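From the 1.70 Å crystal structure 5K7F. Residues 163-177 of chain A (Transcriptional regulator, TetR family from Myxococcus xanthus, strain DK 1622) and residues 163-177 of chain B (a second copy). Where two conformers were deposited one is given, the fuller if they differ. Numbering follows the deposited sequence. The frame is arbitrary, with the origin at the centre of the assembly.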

ATOM      1  N   ALA A 163      -0.612  -3.683 -14.154  1.00  8.72           N
ATOM      2  CA  ALA A 163       0.434  -4.143 -13.244  1.00  8.88           C
ATOM      3  C   ALA A 163       0.325  -3.502 -11.866  1.00  7.19           C
ATOM      4  O   ALA A 163       0.378  -4.202 -10.834  1.00  9.22           O
ATOM      5  CB  ALA A 163       1.803  -3.856 -13.868  1.00  8.81           C
ATOM      6  N   PHE A 164       0.235  -2.166 -11.802  1.00  7.34           N
ATOM      7  CA  PHE A 164       0.217  -1.530 -10.501  1.00 10.32           C
ATOM      8  C   PHE A 164      -1.158  -1.589  -9.829  1.00  6.98           C
ATOM      9  O   PHE A 164      -1.242  -1.393  -8.614  1.00  8.94           O
ATOM     10  CB  PHE A 164       0.720  -0.080 -10.620  1.00 17.13           C
ATOM     11  CG  PHE A 164       2.227   0.021 -10.763  1.00 13.50           C
ATOM     12  CD1 PHE A 164       3.065  -0.266  -9.712  1.00 13.38           C
ATOM     13  CD2 PHE A 164       2.791   0.381 -11.967  1.00 13.75           C
ATOM     14  CE1 PHE A 164       4.421  -0.187  -9.863  1.00 15.90           C
ATOM     15  CE2 PHE A 164       4.153   0.473 -12.109  1.00 13.13           C
ATOM     16  CZ  PHE A 164       4.961   0.192 -11.067  1.00 14.59           C
ATOM     17  N   SER A 165      -2.231  -1.858 -10.557  1.00  7.69           N
ATOM     18  CA  SER A 165      -3.510  -2.136  -9.892  1.00  9.84           C
ATOM     19  C   SER A 165      -3.404  -3.446  -9.127  1.00  8.32           C
ATOM     20  O   SER A 165      -3.744  -3.541  -7.922  1.00  8.69           O
ATOM     21  CB  SER A 165      -4.640  -2.198 -10.920  1.00 13.16           C
ATOM     22  OG  SER A 165      -4.855  -0.906 -11.503  1.00 12.49           O
ATOM     23  N   PHE A 166      -2.912  -4.455  -9.827  1.00 10.19           N
ATOM     24  CA  PHE A 166      -2.568  -5.756  -9.258  1.00  7.09           C
ATOM     25  C   PHE A 166      -1.676  -5.595  -8.027  1.00  9.18           C
ATOM     26  O   PHE A 166      -1.941  -6.170  -6.954  1.00 10.01           O
ATOM     27  CB  PHE A 166      -1.889  -6.542 -10.373  1.00  6.94           C
ATOM     28  CG  PHE A 166      -1.362  -7.925  -9.999  1.00  4.99           C
ATOM     29  CD1 PHE A 166      -0.383  -8.127  -9.028  1.00  6.78           C
ATOM     30  CD2 PHE A 166      -1.773  -8.986 -10.746  1.00 11.84           C
ATOM     31  CE1 PHE A 166       0.121  -9.446  -8.778  1.00  9.58           C
ATOM     32  CE2 PHE A 166      -1.276 -10.267 -10.510  1.00  7.82           C
ATOM     33  CZ  PHE A 166      -0.316 -10.458  -9.514  1.00  7.64           C
ATOM     34  N   LEU A 167      -0.566  -4.869  -8.180  1.00  6.27           N
ATOM     35  CA  LEU A 167       0.365  -4.716  -7.072  1.00  7.95           C
ATOM     36  C   LEU A 167      -0.269  -4.000  -5.882  1.00  9.70           C
ATOM     37  O   LEU A 167      -0.095  -4.427  -4.733  1.00 10.81           O
ATOM     38  CB  LEU A 167       1.617  -3.978  -7.538  1.00  7.51           C
ATOM     39  CG  LEU A 167       2.666  -4.827  -8.234  1.00 19.08           C
ATOM     40  CD1 LEU A 167       3.778  -3.905  -8.772  1.00 20.39           C
ATOM     41  CD2 LEU A 167       3.230  -5.913  -7.300  1.00 16.66           C
ATOM     42  N   GLY A 168      -0.978  -2.881  -6.110  1.00  8.85           N
ATOM     43  CA  GLY A 168      -1.620  -2.200  -4.995  1.00  8.22           C
ATOM     44  C   GLY A 168      -2.632  -3.088  -4.285  1.00  6.74           C
ATOM     45  O   GLY A 168      -2.695  -3.120  -3.054  1.00  8.35           O
ATOM     46  N   MET A 169      -3.515  -3.722  -5.046  1.00  8.12           N
ATOM     47  CA  MET A 169      -4.475  -4.642  -4.420  1.00  6.86           C
ATOM     48  C   MET A 169      -3.787  -5.626  -3.499  1.00  8.63           C
ATOM     49  O   MET A 169      -4.239  -5.847  -2.359  1.00 12.58           O
ATOM     50  CB  MET A 169      -5.260  -5.424  -5.478  1.00 10.11           C
ATOM     51  CG  MET A 169      -6.360  -4.696  -6.119  1.00 20.54           C
ATOM     52  SD  MET A 169      -7.046  -5.641  -7.513  1.00 19.49           S
ATOM     53  CE  MET A 169      -7.595  -7.090  -6.707  1.00 11.87           C
ATOM     54  N   VAL A 170      -2.684  -6.206  -3.955  1.00  7.22           N
ATOM     55  CA  VAL A 170      -2.120  -7.362  -3.247  1.00  5.25           C
ATOM     56  C   VAL A 170      -1.229  -6.910  -2.105  1.00  7.18           C
ATOM     57  O   VAL A 170      -1.334  -7.421  -0.985  1.00 10.15           O
ATOM     58  CB  VAL A 170      -1.365  -8.261  -4.238  1.00  9.24           C
ATOM     59  CG1 VAL A 170      -0.688  -9.384  -3.512  1.00  8.57           C
ATOM     60  CG2 VAL A 170      -2.364  -8.825  -5.261  1.00 13.58           C
ATOM     61  N   LEU A 171      -0.375  -5.911  -2.333  1.00  9.26           N
ATOM     62  CA  LEU A 171       0.569  -5.544  -1.293  1.00 10.00           C
ATOM     63  C   LEU A 171      -0.126  -4.852  -0.125  1.00 14.01           C
ATOM     64  O   LEU A 171       0.355  -4.939   1.014  1.00 18.63           O
ATOM     65  CB  LEU A 171       1.674  -4.659  -1.887  1.00 11.04           C
ATOM     66  CG  LEU A 171       2.499  -5.342  -2.982  1.00 19.74           C
ATOM     67  CD1 LEU A 171       3.531  -4.362  -3.522  1.00 17.33           C
ATOM     68  CD2 LEU A 171       3.172  -6.590  -2.459  1.00 11.70           C
ATOM     69  N   TRP A 172      -1.240  -4.146  -0.371  1.00 11.88           N
ATOM     70  CA  TRP A 172      -1.944  -3.437   0.695  0.58 12.58           C
ATOM     71  C   TRP A 172      -2.688  -4.380   1.643  1.00  9.34           C
ATOM     72  O   TRP A 172      -3.130  -3.921   2.706  1.00  9.96           O
ATOM     73  CB  TRP A 172      -2.901  -2.375   0.104  0.58 12.59           C
ATOM     74  CG  TRP A 172      -3.026  -1.144   1.022  0.58 12.69           C
ATOM     75  CD1 TRP A 172      -2.060  -0.206   1.266  0.58 14.77           C
ATOM     76  CD2 TRP A 172      -4.150  -0.772   1.832  0.58  9.36           C
ATOM     77  NE1 TRP A 172      -2.513   0.717   2.167  0.58 19.75           N
ATOM     78  CE2 TRP A 172      -3.794   0.400   2.524  0.58 18.94           C
ATOM     79  CE3 TRP A 172      -5.426  -1.307   2.032  0.58 15.40           C
ATOM     80  CZ2 TRP A 172      -4.668   1.048   3.399  0.58 17.55           C
ATOM     81  CZ3 TRP A 172      -6.293  -0.655   2.920  0.58 10.25           C
ATOM     82  CH2 TRP A 172      -5.901   0.490   3.588  0.58 19.17           C
ATOM     83  N   ILE A 173      -2.793  -5.684   1.315  1.00  9.55           N
ATOM     84  CA  ILE A 173      -3.463  -6.670   2.186  1.00  5.86           C
ATOM     85  C   ILE A 173      -2.872  -6.681   3.599  1.00  9.37           C
ATOM     86  O   ILE A 173      -3.590  -6.918   4.574  1.00 10.51           O
ATOM     87  CB  ILE A 173      -3.421  -8.054   1.546  1.00  7.85           C
ATOM     88  CG1 ILE A 173      -4.212  -8.077   0.227  1.00 10.74           C
ATOM     89  CG2 ILE A 173      -3.968  -9.090   2.507  1.00  8.65           C
ATOM     90  CD1 ILE A 173      -4.135  -9.491  -0.521  1.00 11.57           C
ATOM     91  N   TYR A 174      -1.572  -6.435   3.743  1.00  9.75           N
ATOM     92  CA  TYR A 174      -0.999  -6.457   5.087  1.00  9.59           C
ATOM     93  C   TYR A 174      -1.617  -5.431   6.023  1.00 13.80           C
ATOM     94  O   TYR A 174      -1.627  -5.654   7.239  1.00 14.18           O
ATOM     95  CB  TYR A 174       0.512  -6.282   5.000  1.00 10.91           C
ATOM     96  CG  TYR A 174       1.034  -4.877   5.028  1.00 13.84           C
ATOM     97  CD1 TYR A 174       1.365  -4.260   6.238  1.00 12.96           C
ATOM     98  CD2 TYR A 174       1.276  -4.192   3.851  1.00 17.52           C
ATOM     99  CE1 TYR A 174       1.883  -3.002   6.265  1.00 20.54           C
ATOM    100  CE2 TYR A 174       1.790  -2.917   3.871  1.00 20.15           C
ATOM    101  CZ  TYR A 174       2.098  -2.330   5.085  1.00 25.19           C
ATOM    102  OH  TYR A 174       2.619  -1.059   5.136  1.00 27.75           O
ATOM    103  N   LYS A 175      -2.179  -4.337   5.492  1.00 11.55           N
ATOM    104  CA  LYS A 175      -2.804  -3.293   6.314  1.00 13.28           C
ATOM    105  C   LYS A 175      -4.082  -3.764   6.998  1.00 18.45           C
ATOM    106  O   LYS A 175      -4.469  -3.178   8.012  1.00 23.70           O
ATOM    107  CB  LYS A 175      -3.149  -2.051   5.466  1.00 15.17           C
ATOM    108  CG  LYS A 175      -1.962  -1.180   5.058  1.00 22.05           C
ATOM    109  CD  LYS A 175      -1.255  -0.608   6.270  1.00 25.43           C
ATOM    110  CE  LYS A 175      -0.446   0.645   5.944  1.00 34.23           C
ATOM    111  NZ  LYS A 175       0.136   0.591   4.577  1.00 34.30           N
ATOM    112  N   TRP A 176      -4.749  -4.795   6.483  1.00 14.40           N
ATOM    113  CA  TRP A 176      -6.058  -5.165   6.996  1.00 13.57           C
ATOM    114  C   TRP A 176      -6.249  -6.640   7.242  1.00 13.29           C
ATOM    115  O   TRP A 176      -7.235  -7.020   7.879  1.00 16.90           O
ATOM    116  CB  TRP A 176      -7.158  -4.688   6.048  1.00 17.38           C
ATOM    117  CG  TRP A 176      -7.113  -5.204   4.646  1.00 13.24           C
ATOM    118  CD1 TRP A 176      -6.397  -4.688   3.584  1.00 11.61           C
ATOM    119  CD2 TRP A 176      -7.877  -6.272   4.122  1.00 12.93           C
ATOM    120  NE1 TRP A 176      -6.665  -5.395   2.450  1.00 10.24           N
ATOM    121  CE2 TRP A 176      -7.553  -6.393   2.759  1.00 15.30           C
ATOM    122  CE3 TRP A 176      -8.800  -7.151   4.669  1.00 15.83           C
ATOM    123  CZ2 TRP A 176      -8.119  -7.369   1.950  1.00  9.73           C
ATOM    124  CZ3 TRP A 176      -9.347  -8.105   3.883  1.00 17.14           C
ATOM    125  CH2 TRP A 176      -9.046  -8.183   2.511  1.00 16.35           C
ATOM    126  N   PHE A 177      -5.367  -7.482   6.776  1.00 11.65           N
ATOM    127  CA  PHE A 177      -5.556  -8.905   6.987  1.00  9.46           C
ATOM    128  C   PHE A 177      -5.122  -9.299   8.386  1.00 12.00           C
ATOM    129  O   PHE A 177      -4.115  -8.800   8.897  1.00 12.17           O
ATOM    130  CB  PHE A 177      -4.777  -9.698   5.950  1.00 10.83           C
ATOM    131  CG  PHE A 177      -4.812 -11.156   6.166  1.00 10.51           C
ATOM    132  CD1 PHE A 177      -5.882 -11.912   5.711  1.00 13.70           C
ATOM    133  CD2 PHE A 177      -3.775 -11.802   6.801  1.00 15.07           C
ATOM    134  CE1 PHE A 177      -5.894 -13.269   5.899  1.00 16.15           C
ATOM    135  CE2 PHE A 177      -3.798 -13.148   6.982  1.00 14.99           C
ATOM    136  CZ  PHE A 177      -4.862 -13.883   6.532  1.00 17.01           C
TER
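Chain B 163-177: AFSFLGMVLWIYKWF

Residues 163-171 are helical in each copy, continuing a helix that begins earlier. Beyond it the copies differ: 172-175 of chain A have helical phi/psi without the regular bonds, while chain B has a weakly bonded helix at about 173-176. The N-to-C directions of the two helices make an angle of 118°, between perpendicular and antiparallel, and their axes approach to 6.7 Å. At the crossing G168 of each chain faces M169 of the other: G168(A) CA lies 4.4 Å from M169(B) CA, and M169(A) CA lies 4.4 Å from G168(B) CA.

The backbones meet here. G168(A) CA makes a CA-H...O contact with G168(B) O at 3.3 Å. A CB on G168(A) would clash with G168(B) O and W172(B) CB. No direct hydrogen bond joins the stretches.

Aromatic stacks flank the crossing. The F164(A) ring forms an offset stack with the five-membered ring of W176(B), planes at 7°. W176(A) stacks face-to-face on F164(B), planes at 11°.

Apolar side chains also pack across the crossing. L171(A) CD1 is 3.3 Å from W172(B) CZ2. Reciprocally, W172(A) CZ2 is 3.5 Å from L171(B) CD1. M169(A) CG meets M169(B) CG at 3.4 Å.

Two waters bridge the chains. Water 1 donates to F164(A) O and M169(B) O and accepts from W176(B) NE1. Water 2 repeats this with the chains exchanged.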

ATOM      1  N   ALA B 163     -14.114  -3.356  -1.413  1.00  5.28           N
ATOM      2  CA  ALA B 163     -13.627  -2.171  -0.731  1.00 11.26           C
ATOM      3  C   ALA B 163     -12.104  -2.161  -0.617  1.00  9.39           C
ATOM      4  O   ALA B 163     -11.451  -1.128  -0.812  1.00  7.42           O
ATOM      5  CB  ALA B 163     -14.269  -2.103   0.661  1.00 10.86           C
ATOM      6  N   PHE B 164     -11.534  -3.269  -0.175  1.00  6.39           N
ATOM      7  CA  PHE B 164     -10.093  -3.260   0.045  1.00  5.96           C
ATOM      8  C   PHE B 164      -9.297  -3.442  -1.223  1.00  5.25           C
ATOM      9  O   PHE B 164      -8.100  -3.103  -1.230  1.00  9.08           O
ATOM     10  CB  PHE B 164      -9.735  -4.312   1.083  1.00  9.77           C
ATOM     11  CG  PHE B 164     -10.104  -3.874   2.477  1.00  9.61           C
ATOM     12  CD1 PHE B 164      -9.526  -2.717   3.030  1.00 20.21           C
ATOM     13  CD2 PHE B 164     -11.051  -4.541   3.210  1.00 17.46           C
ATOM     14  CE1 PHE B 164      -9.865  -2.280   4.299  1.00 21.58           C
ATOM     15  CE2 PHE B 164     -11.390  -4.115   4.486  1.00 20.71           C
ATOM     16  CZ  PHE B 164     -10.808  -2.980   5.027  1.00 17.55           C
ATOM     17  N   SER B 165      -9.894  -3.961  -2.287  1.00  4.42           N
ATOM     18  CA  SER B 165      -9.211  -3.948  -3.585  1.00  4.78           C
ATOM     19  C   SER B 165      -9.169  -2.523  -4.110  1.00  7.25           C
ATOM     20  O   SER B 165      -8.147  -2.059  -4.642  1.00  7.03           O
ATOM     21  CB  SER B 165      -9.945  -4.827  -4.576  1.00  8.30           C
ATOM     22  OG  SER B 165      -9.903  -6.229  -4.219  1.00  9.42           O
ATOM     23  N   PHE B 166     -10.310  -1.865  -4.019  1.00  5.35           N
ATOM     24  CA  PHE B 166     -10.414  -0.428  -4.331  1.00  3.53           C
ATOM     25  C   PHE B 166      -9.346   0.363  -3.570  1.00  6.56           C
ATOM     26  O   PHE B 166      -8.523   1.075  -4.166  1.00  9.96           O
ATOM     27  CB  PHE B 166     -11.854  -0.007  -4.007  1.00  7.52           C
ATOM     28  CG  PHE B 166     -12.167   1.475  -4.089  1.00  6.50           C
ATOM     29  CD1 PHE B 166     -11.507   2.436  -3.354  1.00 11.54           C
ATOM     30  CD2 PHE B 166     -13.270   1.862  -4.843  1.00 10.17           C
ATOM     31  CE1 PHE B 166     -11.910   3.765  -3.432  1.00 10.92           C
ATOM     32  CE2 PHE B 166     -13.663   3.200  -4.903  1.00  6.12           C
ATOM     33  CZ  PHE B 166     -13.004   4.119  -4.194  1.00 11.92           C
ATOM     34  N   LEU B 167      -9.327   0.242  -2.237  1.00  7.08           N
ATOM     35  CA  LEU B 167      -8.409   1.035  -1.428  1.00  6.42           C
ATOM     36  C   LEU B 167      -6.955   0.679  -1.732  1.00 12.02           C
ATOM     37  O   LEU B 167      -6.113   1.565  -1.835  1.00  7.36           O
ATOM     38  CB  LEU B 167      -8.713   0.874   0.060  1.00 10.60           C
ATOM     39  CG  LEU B 167      -9.989   1.565   0.520  1.00  6.76           C
ATOM     40  CD1 LEU B 167     -10.276   1.039   1.921  1.00 14.56           C
ATOM     41  CD2 LEU B 167      -9.818   3.049   0.520  1.00 14.64           C
ATOM     42  N   GLY B 168      -6.630  -0.605  -1.900  1.00  7.73           N
ATOM     43  CA  GLY B 168      -5.252  -0.942  -2.249  1.00  6.30           C
ATOM     44  C   GLY B 168      -4.810  -0.390  -3.590  1.00 10.41           C
ATOM     45  O   GLY B 168      -3.682   0.079  -3.721  1.00 10.02           O
ATOM     46  N   MET B 169      -5.697  -0.387  -4.587  1.00  8.74           N
ATOM     47  CA  MET B 169      -5.292   0.150  -5.873  1.00  5.20           C
ATOM     48  C   MET B 169      -5.000   1.640  -5.745  1.00  6.55           C
ATOM     49  O   MET B 169      -3.982   2.110  -6.252  1.00  7.99           O
ATOM     50  CB  MET B 169      -6.377  -0.097  -6.944  1.00  2.96           C
ATOM     51  CG  MET B 169      -6.630  -1.575  -7.351  1.00  8.99           C
ATOM     52  SD  MET B 169      -8.084  -1.697  -8.432  1.00 15.03           S
ATOM     53  CE  MET B 169      -7.825  -0.451  -9.654  1.00 13.09           C
ATOM     54  N   VAL B 170      -5.858   2.381  -5.043  1.00  5.39           N
ATOM     55  CA  VAL B 170      -5.709   3.846  -4.984  1.00  5.68           C
ATOM     56  C   VAL B 170      -4.586   4.240  -4.034  1.00  7.23           C
ATOM     57  O   VAL B 170      -3.775   5.119  -4.350  1.00 10.69           O
ATOM     58  CB  VAL B 170      -7.043   4.512  -4.599  1.00 10.31           C
ATOM     59  CG1 VAL B 170      -6.879   6.083  -4.573  1.00 14.39           C
ATOM     60  CG2 VAL B 170      -8.108   4.131  -5.568  1.00 12.21           C
ATOM     61  N   LEU B 171      -4.506   3.597  -2.848  1.00  8.49           N
ATOM     62  CA  LEU B 171      -3.588   4.077  -1.824  1.00  9.92           C
ATOM     63  C   LEU B 171      -2.140   3.705  -2.096  1.00 20.60           C
ATOM     64  O   LEU B 171      -1.242   4.289  -1.471  1.00 14.00           O
ATOM     65  CB  LEU B 171      -4.023   3.557  -0.457  1.00 11.24           C
ATOM     66  CG  LEU B 171      -5.405   4.129  -0.118  1.00 11.78           C
ATOM     67  CD1 LEU B 171      -5.793   3.669   1.290  1.00 18.12           C
ATOM     68  CD2 LEU B 171      -5.556   5.679  -0.215  1.00 16.02           C
ATOM     69  N   TRP B 172      -1.897   2.741  -2.998  1.00 11.85           N
ATOM     70  CA  TRP B 172      -0.543   2.403  -3.427  1.00 11.61           C
ATOM     71  C   TRP B 172       0.037   3.420  -4.426  1.00 13.67           C
ATOM     72  O   TRP B 172       1.261   3.439  -4.628  1.00 10.00           O
ATOM     73  CB  TRP B 172      -0.557   1.008  -4.049  1.00 14.52           C
ATOM     74  CG  TRP B 172       0.750   0.280  -3.909  1.00 12.76           C
ATOM     75  CD1 TRP B 172       1.668   0.032  -4.893  1.00 12.66           C
ATOM     76  CD2 TRP B 172       1.291  -0.253  -2.711  1.00 15.64           C
ATOM     77  NE1 TRP B 172       2.755  -0.628  -4.369  1.00 22.21           N
ATOM     78  CE2 TRP B 172       2.554  -0.803  -3.027  1.00 11.76           C
ATOM     79  CE3 TRP B 172       0.852  -0.284  -1.397  1.00 14.57           C
ATOM     80  CZ2 TRP B 172       3.358  -1.400  -2.077  1.00 25.57           C
ATOM     81  CZ3 TRP B 172       1.649  -0.887  -0.453  1.00 34.68           C
ATOM     82  CH2 TRP B 172       2.888  -1.444  -0.800  1.00 31.06           C
ATOM     83  N   ILE B 173      -0.820   4.200  -5.107  1.00  9.09           N
ATOM     84  CA  ILE B 173      -0.362   5.057  -6.208  1.00  7.37           C
ATOM     85  C   ILE B 173       0.873   5.837  -5.808  1.00 10.46           C
ATOM     86  O   ILE B 173       1.857   5.869  -6.561  1.00 11.78           O
ATOM     87  CB  ILE B 173      -1.505   5.970  -6.698  1.00  9.34           C
ATOM     88  CG1 ILE B 173      -2.496   5.091  -7.456  1.00  7.28           C
ATOM     89  CG2 ILE B 173      -0.962   7.070  -7.593  1.00 15.67           C
ATOM     90  CD1 ILE B 173      -3.809   5.763  -7.906  1.00  8.28           C
ATOM     91  N   TYR B 174       0.884   6.426  -4.593  1.00 14.68           N
ATOM     92  CA  TYR B 174       1.957   7.378  -4.263  1.00 15.34           C
ATOM     93  C   TYR B 174       3.325   6.698  -4.247  1.00 17.42           C
ATOM     94  O   TYR B 174       4.356   7.366  -4.390  1.00 15.18           O
ATOM     95  CB  TYR B 174       1.677   8.053  -2.932  1.00 11.99           C
ATOM     96  CG  TYR B 174       2.152   7.332  -1.725  1.00 13.31           C
ATOM     97  CD1 TYR B 174       1.363   6.382  -1.111  1.00 13.72           C
ATOM     98  CD2 TYR B 174       3.382   7.621  -1.168  1.00 26.89           C
ATOM     99  CE1 TYR B 174       1.790   5.729   0.008  1.00 17.03           C
ATOM    100  CE2 TYR B 174       3.814   6.969  -0.039  1.00 20.70           C
ATOM    101  CZ  TYR B 174       3.012   6.022   0.540  1.00 22.43           C
ATOM    102  OH  TYR B 174       3.442   5.367   1.665  1.00 26.92           O
ATOM    103  N   LYS B 175       3.358   5.377  -4.146  1.00 13.07           N
ATOM    104  CA  LYS B 175       4.615   4.643  -4.106  1.00  9.84           C
ATOM    105  C   LYS B 175       5.267   4.492  -5.466  1.00 11.96           C
ATOM    106  O   LYS B 175       6.479   4.257  -5.519  1.00 17.68           O
ATOM    107  CB  LYS B 175       4.384   3.261  -3.497  1.00 11.36           C
ATOM    108  CG  LYS B 175       4.251   3.274  -1.972  1.00 16.66           C
ATOM    109  CD  LYS B 175       3.615   1.978  -1.477  1.00 28.77           C
ATOM    110  CE  LYS B 175       3.490   1.915   0.047  1.00 31.52           C
ATOM    111  NZ  LYS B 175       4.490   0.990   0.667  1.00 37.16           N
ATOM    112  N   TRP B 176       4.516   4.606  -6.559  1.00 11.06           N
ATOM    113  CA  TRP B 176       5.052   4.301  -7.882  1.00 11.63           C
ATOM    114  C   TRP B 176       4.878   5.439  -8.888  1.00 16.58           C
ATOM    115  O   TRP B 176       5.681   5.589  -9.818  1.00 16.25           O
ATOM    116  CB  TRP B 176       4.412   3.041  -8.451  1.00 12.23           C
ATOM    117  CG  TRP B 176       2.932   3.006  -8.630  1.00  9.48           C
ATOM    118  CD1 TRP B 176       1.996   2.533  -7.726  1.00 10.33           C
ATOM    119  CD2 TRP B 176       2.202   3.340  -9.811  1.00 11.77           C
ATOM    120  NE1 TRP B 176       0.747   2.566  -8.281  1.00 12.63           N
ATOM    121  CE2 TRP B 176       0.840   3.082  -9.546  1.00 13.15           C
ATOM    122  CE3 TRP B 176       2.557   3.865 -11.051  1.00 15.18           C
ATOM    123  CZ2 TRP B 176      -0.158   3.333 -10.471  1.00 11.85           C
ATOM    124  CZ3 TRP B 176       1.556   4.108 -11.970  1.00 15.31           C
ATOM    125  CH2 TRP B 176       0.207   3.854 -11.668  1.00 10.06           C
ATOM    126  N   PHE B 177       3.815   6.221  -8.749  1.00 11.09           N
ATOM    127  CA  PHE B 177       3.455   7.156  -9.810  1.00 14.54           C
ATOM    128  C   PHE B 177       4.498   8.266  -9.891  1.00 13.55           C
ATOM    129  O   PHE B 177       4.843   8.874  -8.872  1.00 13.34           O
ATOM    130  CB  PHE B 177       2.057   7.737  -9.570  1.00 13.58           C
ATOM    131  CG  PHE B 177       1.704   8.908 -10.480  1.00 14.57           C
ATOM    132  CD1 PHE B 177       1.608   8.727 -11.853  1.00 19.07           C
ATOM    133  CD2 PHE B 177       1.434  10.157  -9.947  1.00 15.90           C
ATOM    134  CE1 PHE B 177       1.270   9.811 -12.685  1.00 12.94           C
ATOM    135  CE2 PHE B 177       1.095  11.239 -10.757  1.00 19.27           C
ATOM    136  CZ  PHE B 177       1.010  11.059 -12.124  1.00 13.85           C
TER
HETATM  137  O   HOH W   1      -1.574   1.156  -7.284  1.00  7.50           O
HETATM  138  O   HOH W   2      -5.986  -4.721  -0.405  1.00  8.16           O